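Local structure of sensor protein (Thermotoga maritima, 3A0S) at residues A[3-8]-A[89-94]; A[58-63]-A[74-79]. The protein is probably a sensor histidine kinase that transfers phosphate from ATP to a protein histidine in two-component signalling, and is represented here by its PAS domain. All coordinates share one frame; numbering follows the deposited sequence. Where two conformers were deposited one is given.

Contact 1: residues A[3-8]-A[89-94]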
loop_
_atom_site.group_PDB
_atom_site.type_symbol
_atom_site.label_atom_id
_atom_site.label_comp_id
_atom_site.label_asym_id
_atom_site.label_seq_id
_atom_site.Cartn_x
_atom_site.Cartn_y
_atom_site.Cartn_z
ATOM N N THR A 3 -10.794 1.520 -4.854
ATOM C CA THR A 3 -9.588 1.393 -5.663
ATOM C C THR A 3 -8.602 2.525 -5.399
ATOM O O THR A 3 -8.044 3.053 -6.362
ATOM C CB THR A 3 -9.923 1.291 -7.169
ATOM O OG1 THR A 3 -11.082 0.456 -7.358
ATOM C CG2 THR A 3 -8.767 0.670 -7.929
ATOM N N ALA A 4 -8.368 2.895 -4.133
ATOM C CA ALA A 4 -7.156 3.675 -3.811
ATOM C C ALA A 4 -6.009 2.676 -3.832
ATOM O O ALA A 4 -6.076 1.629 -3.166
ATOM C CB ALA A 4 -7.297 4.295 -2.459
ATOM N N ILE A 5 -4.982 2.950 -4.615
ATOM C CA ILE A 5 -3.882 2.000 -4.795
ATOM C C ILE A 5 -2.587 2.679 -4.365
ATOM O O ILE A 5 -2.255 3.780 -4.857
ATOM C CB ILE A 5 -3.728 1.560 -6.246
ATOM C CG1 ILE A 5 -4.947 0.727 -6.619
ATOM C CG2 ILE A 5 -2.420 0.769 -6.476
ATOM C CD1 ILE A 5 -5.122 0.403 -8.135
ATOM N N ILE A 6 -1.845 1.992 -3.487
ATOM C CA ILE A 6 -0.496 2.358 -3.131
ATOM C C ILE A 6 0.346 1.118 -3.400
ATOM O O ILE A 6 0.059 0.034 -2.866
ATOM C CB ILE A 6 -0.439 2.661 -1.640
ATOM C CG1 ILE A 6 -1.419 3.779 -1.227
ATOM C CG2 ILE A 6 1.009 3.048 -1.222
ATOM C CD1 ILE A 6 -1.541 3.978 0.295
ATOM N N THR A 7 1.354 1.249 -4.258
ATOM C CA THR A 7 2.241 0.116 -4.505
ATOM C C THR A 7 3.595 0.426 -3.894
ATOM O O THR A 7 4.088 1.581 -4.018
ATOM C CB THR A 7 2.439 -0.113 -6.014
ATOM O OG1 THR A 7 1.157 -0.319 -6.585
ATOM C CG2 THR A 7 3.279 -1.363 -6.292
ATOM N N LEU A 8 4.164 -0.573 -3.227
ATOM C CA LEU A 8 5.460 -0.421 -2.540
ATOM C C LEU A 8 6.478 -1.341 -3.193
ATOM O O LEU A 8 6.139 -2.441 -3.624
ATOM C CB LEU A 8 5.361 -0.858 -1.083
ATOM C CG LEU A 8 4.330 -0.113 -0.251
ATOM C CD1 LEU A 8 4.477 -0.536 1.171
ATOM C CD2 LEU A 8 4.510 1.407 -0.311
ATOM N N GLY A 89 7.672 -6.386 -4.469
ATOM C CA GLY A 89 6.986 -5.432 -3.598
ATOM C C GLY A 89 5.601 -5.905 -3.260
ATOM O O GLY A 89 5.311 -7.089 -3.324
ATOM N N VAL A 90 4.760 -4.960 -2.842
ATOM C CA VAL A 90 3.410 -5.256 -2.343
ATOM C C VAL A 90 2.460 -4.168 -2.876
ATOM O O VAL A 90 2.751 -2.977 -2.737
ATOM C CB VAL A 90 3.403 -5.254 -0.801
ATOM C CG1 VAL A 90 1.969 -5.391 -0.271
ATOM C CG2 VAL A 90 4.304 -6.363 -0.221
ATOM N N ILE A 91 1.349 -4.590 -3.464
ATOM C CA ILE A 91 0.271 -3.697 -3.896
ATOM C C ILE A 91 -0.764 -3.635 -2.770
ATOM O O ILE A 91 -1.202 -4.656 -2.223
ATOM C CB ILE A 91 -0.395 -4.196 -5.183
ATOM C CG1 ILE A 91 0.635 -4.311 -6.309
ATOM C CG2 ILE A 91 -1.523 -3.225 -5.574
ATOM C CD1 ILE A 91 0.261 -5.339 -7.398
ATOM N N ILE A 92 -1.100 -2.405 -2.376
ATOM C CA ILE A 92 -2.092 -2.160 -1.344
ATOM C C ILE A 92 -3.319 -1.505 -1.996
ATOM O O ILE A 92 -3.205 -0.481 -2.669
ATOM C CB ILE A 92 -1.500 -1.267 -0.240
ATOM C CG1 ILE A 92 -0.176 -1.868 0.258
ATOM C CG2 ILE A 92 -2.512 -1.096 0.897
ATOM C CD1 ILE A 92 0.549 -0.899 1.226
ATOM N N THR A 93 -4.479 -2.129 -1.809
ATOM C CA THR A 93 -5.728 -1.648 -2.414
ATOM C C THR A 93 -6.706 -1.384 -1.288
ATOM O O THR A 93 -6.984 -2.300 -0.503
ATOM C CB THR A 93 -6.342 -2.719 -3.381
ATOM O OG1 THR A 93 -5.336 -3.116 -4.303
ATOM C CG2 THR A 93 -7.531 -2.118 -4.186
ATOM N N ILE A 94 -7.239 -0.165 -1.255
ATOM C CA ILE A 94 -8.110 0.303 -0.162
ATOM C C ILE A 94 -9.478 0.633 -0.742
ATOM O O ILE A 94 -9.594 1.421 -1.700
ATOM C CB ILE A 94 -7.517 1.546 0.551
ATOM C CG1 ILE A 94 -6.138 1.171 1.087
ATOM C CG2 ILE A 94 -8.448 1.997 1.691
ATOM C CD1 ILE A 94 -5.367 2.283 1.674
#
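I92, L8 and I94 give up the most surface where strand 4-8 runs antiparallel to strand 89-94, an inner pairing of the five-stranded antiparallel PAS-fold sheet. I92 lies directly across from I6 in a hydrogen-bonded pair: its N donates to I6 O at 2.7 Å, and I6 N returns the bond to I92 O at 2.9 Å. CG1 of I92 lies anti to the carbonyl carbon, and chi2 of 172° carries CD1 on in an extended chain, to 3.9 Å from CD1 of L8, the two side chains crossing obliquely. L8 itself pairs with V90; its N donates to V90 O at 2.8 Å. At the other end, I94 lays its CB 4.1 Å from CB of A4, while T3 and A4 both face I94 in a G1 beta bulge. On the reverse face each of I5, T7, I91 and T93 buries less surface against the opposing strand: CG2 of I5 stands beside CG2 of I91 at 4.2 Å, and the hydroxyl of T7 is hydrogen-bonded to E16. The surface bearing I6, L8, I92 and I94 is covered by helices 19-25 and 44-56, L24 and F25 reaching I94 and I46 and A50 reaching I92. Strand 14-17 flanks strand 4-9, and strand 70-80 borders strand 87-95.

Contact 2: residues A[58-63]-A[74-79]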
loop_
_atom_site.group_PDB
_atom_site.type_symbol
_atom_site.label_atom_id
_atom_site.label_comp_id
_atom_site.label_asym_id
_atom_site.label_seq_id
_atom_site.Cartn_x
_atom_site.Cartn_y
_atom_site.Cartn_z
ATOM N N GLU A 58 2.628 -14.080 1.202
ATOM C CA GLU A 58 1.205 -14.421 1.126
ATOM C C GLU A 58 0.341 -13.162 1.220
ATOM O O GLU A 58 0.605 -12.313 2.065
ATOM C CB GLU A 58 0.813 -15.419 2.222
ATOM C CG GLU A 58 0.964 -16.890 1.822
ATOM C CD GLU A 58 -0.025 -17.323 0.746
ATOM O OE1 GLU A 58 -1.249 -17.334 1.017
ATOM O OE2 GLU A 58 0.427 -17.666 -0.369
ATOM N N PRO A 59 -0.699 -13.057 0.371
ATOM C CA PRO A 59 -1.575 -11.901 0.504
ATOM C C PRO A 59 -2.407 -11.914 1.784
ATOM O O PRO A 59 -2.629 -12.977 2.389
ATOM C CB PRO A 59 -2.462 -11.982 -0.740
ATOM C CG PRO A 59 -2.487 -13.444 -1.079
ATOM C CD PRO A 59 -1.108 -13.925 -0.749
ATOM N N VAL A 60 -2.831 -10.725 2.196
ATOM C CA VAL A 60 -3.617 -10.534 3.400
ATOM C C VAL A 60 -4.767 -9.589 3.056
ATOM O O VAL A 60 -4.575 -8.559 2.417
ATOM C CB VAL A 60 -2.766 -9.927 4.543
ATOM C CG1 VAL A 60 -3.637 -9.326 5.626
ATOM C CG2 VAL A 60 -1.823 -10.976 5.131
ATOM N N PHE A 61 -5.962 -9.954 3.496
ATOM C CA PHE A 61 -7.111 -9.079 3.386
ATOM C C PHE A 61 -7.544 -8.674 4.782
ATOM O O PHE A 61 -7.789 -9.526 5.656
ATOM C CB PHE A 61 -8.238 -9.783 2.615
ATOM C CG PHE A 61 -9.518 -8.990 2.547
ATOM C CD1 PHE A 61 -9.698 -8.009 1.568
ATOM C CD2 PHE A 61 -10.545 -9.223 3.457
ATOM C CE1 PHE A 61 -10.891 -7.263 1.513
ATOM C CE2 PHE A 61 -11.741 -8.486 3.407
ATOM C CZ PHE A 61 -11.906 -7.509 2.434
ATOM N N LEU A 62 -7.629 -7.371 5.009
ATOM C CA LEU A 62 -8.170 -6.873 6.257
ATOM C C LEU A 62 -9.481 -6.162 5.962
ATOM O O LEU A 62 -9.599 -5.422 4.981
ATOM C CB LEU A 62 -7.195 -5.913 6.933
ATOM C CG LEU A 62 -5.716 -6.258 7.169
ATOM C CD1 LEU A 62 -5.043 -5.024 7.703
ATOM C CD2 LEU A 62 -5.520 -7.432 8.135
ATOM N N ASN A 63 -10.488 -6.412 6.785
ATOM C CA ASN A 63 -11.664 -5.563 6.738
ATOM C C ASN A 63 -11.815 -4.768 8.027
ATOM O O ASN A 63 -11.110 -5.017 9.018
ATOM C CB ASN A 63 -12.940 -6.330 6.372
ATOM C CG ASN A 63 -13.215 -7.491 7.295
ATOM O OD1 ASN A 63 -12.706 -7.553 8.413
ATOM N ND2 ASN A 63 -14.022 -8.432 6.825
ATOM N N ILE A 74 -8.790 -3.422 3.250
ATOM C CA ILE A 74 -7.444 -3.225 2.717
ATOM C C ILE A 74 -6.869 -4.574 2.283
ATOM O O ILE A 74 -6.838 -5.529 3.065
ATOM C CB ILE A 74 -6.514 -2.519 3.723
ATOM C CG1 ILE A 74 -7.142 -1.212 4.228
ATOM C CG2 ILE A 74 -5.125 -2.271 3.110
ATOM C CD1 ILE A 74 -6.251 -0.386 5.152
ATOM N N ARG A 75 -6.420 -4.667 1.030
ATOM C CA ARG A 75 -5.772 -5.898 0.573
ATOM C C ARG A 75 -4.310 -5.591 0.348
ATOM O O ARG A 75 -3.959 -4.534 -0.169
ATOM C CB ARG A 75 -6.395 -6.384 -0.741
ATOM C CG ARG A 75 -5.777 -7.677 -1.314
ATOM C CD ARG A 75 -6.574 -8.189 -2.520
ATOM N NE ARG A 75 -6.553 -7.239 -3.636
ATOM C CZ ARG A 75 -7.611 -6.915 -4.377
ATOM N NH1 ARG A 75 -8.798 -7.459 -4.141
ATOM N NH2 ARG A 75 -7.485 -6.052 -5.374
ATOM N N PHE A 76 -3.463 -6.534 0.741
ATOM C CA PHE A 76 -2.025 -6.465 0.520
ATOM C C PHE A 76 -1.622 -7.651 -0.330
ATOM O O PHE A 76 -1.802 -8.816 0.075
ATOM C CB PHE A 76 -1.287 -6.568 1.849
ATOM C CG PHE A 76 -1.633 -5.504 2.847
ATOM C CD1 PHE A 76 -2.794 -5.561 3.614
ATOM C CD2 PHE A 76 -0.756 -4.466 3.050
ATOM C CE1 PHE A 76 -3.062 -4.573 4.566
ATOM C CE2 PHE A 76 -1.011 -3.482 3.979
ATOM C CZ PHE A 76 -2.145 -3.529 4.751
ATOM N N SER A 77 -1.045 -7.365 -1.489
ATOM C CA SER A 77 -0.699 -8.423 -2.438
ATOM C C SER A 77 0.773 -8.361 -2.841
ATOM O O SER A 77 1.154 -7.482 -3.598
ATOM C CB SER A 77 -1.531 -8.247 -3.704
ATOM O OG SER A 77 -2.930 -8.188 -3.408
ATOM N N PRO A 78 1.582 -9.347 -2.401
ATOM C CA PRO A 78 2.986 -9.394 -2.859
ATOM C C PRO A 78 3.003 -9.712 -4.352
ATOM O O PRO A 78 2.113 -10.413 -4.855
ATOM C CB PRO A 78 3.596 -10.525 -2.035
ATOM C CG PRO A 78 2.436 -11.370 -1.656
ATOM C CD PRO A 78 1.230 -10.507 -1.563
ATOM N N PHE A 79 3.980 -9.190 -5.082
ATOM C CA PHE A 79 4.074 -9.553 -6.504
ATOM C C PHE A 79 5.524 -9.773 -6.905
ATOM O O PHE A 79 6.427 -9.296 -6.217
ATOM C CB PHE A 79 3.446 -8.464 -7.380
ATOM C CG PHE A 79 4.165 -7.127 -7.295
ATOM C CD1 PHE A 79 3.832 -6.205 -6.310
ATOM C CD2 PHE A 79 5.184 -6.800 -8.199
ATOM C CE1 PHE A 79 4.507 -4.983 -6.221
ATOM C CE2 PHE A 79 5.849 -5.581 -8.127
ATOM C CZ PHE A 79 5.507 -4.678 -7.135
#
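The beta hairpin of strands 60-67 and 70-80 forms one margin of the antiparallel PAS sheet, and residues 58-63 and 74-79 pair within it, V60 and L62 standing opposite F76 and I74. Both are hydrogen-bonded pairs, each held by two backbone bonds; the straightest runs from L62 N to I74 O, 2.8 Å long with 177° at the hydrogen. On the face that carries V60, L62, I74 and F76, the F76 ring takes contacts from both V60 and L62. Its CG lies anti to the carbonyl carbon, chi2 of 79° sets the rotation of the ring, and CE1 comes within 3.7 Å of L62 CD1. The leucine branch approaches the ring obliquely, from a diagonal position along the neighbouring strand. CG1 of V60 adds a looser contact with CD1 of F76 at 4.4 Å, and V60 O lies in the ring plane at its edge. Helix 44-56 packs against the V60, F76 and P78 part of this face, where V49 and V53 touch F76 and V53 also meets V60 and P78. On the other face F61 and R75 form a non-hydrogen-bonded pair. CB of R75 sits at the edge of the F61 ring, 4.3 Å from CD1, whereas the guanidinium end, in the conformer described, leads away from strand 60-63. Just before strand 60-63, past the V60-F76 bridge, P59 and P78 meet. P78 turns toward P59, whose CB is 4.1 Å from P78 CD, and CA of P59 rests 3.1 Å from F76 O, the same carbonyl oxygen that accepts the N-H of V60.

How the contacts relate
Contact 1 lies in the buried middle of the sheet and contact 2 at its margin, their centres about 9 Å apart. Strands 87-95 and 70-80 are neighbours and join the two pairings: S77 N to I91 O and R75 N to T93 O are probable hydrogen bonds, and CG2 of I92 packs on CG2 of I74. Both contacts are antiparallel and present an apolar face to helix 44-56. Contact 1 fills that face with aliphatic branches, whereas contact 2 adds the F76 ring to V60, L62 and I74, with P78 also touching the helix, while P59, F61 and R75 are exposed. Contact 1 closes a long loop of chain; contact 2, a local hairpin, is nested inside it.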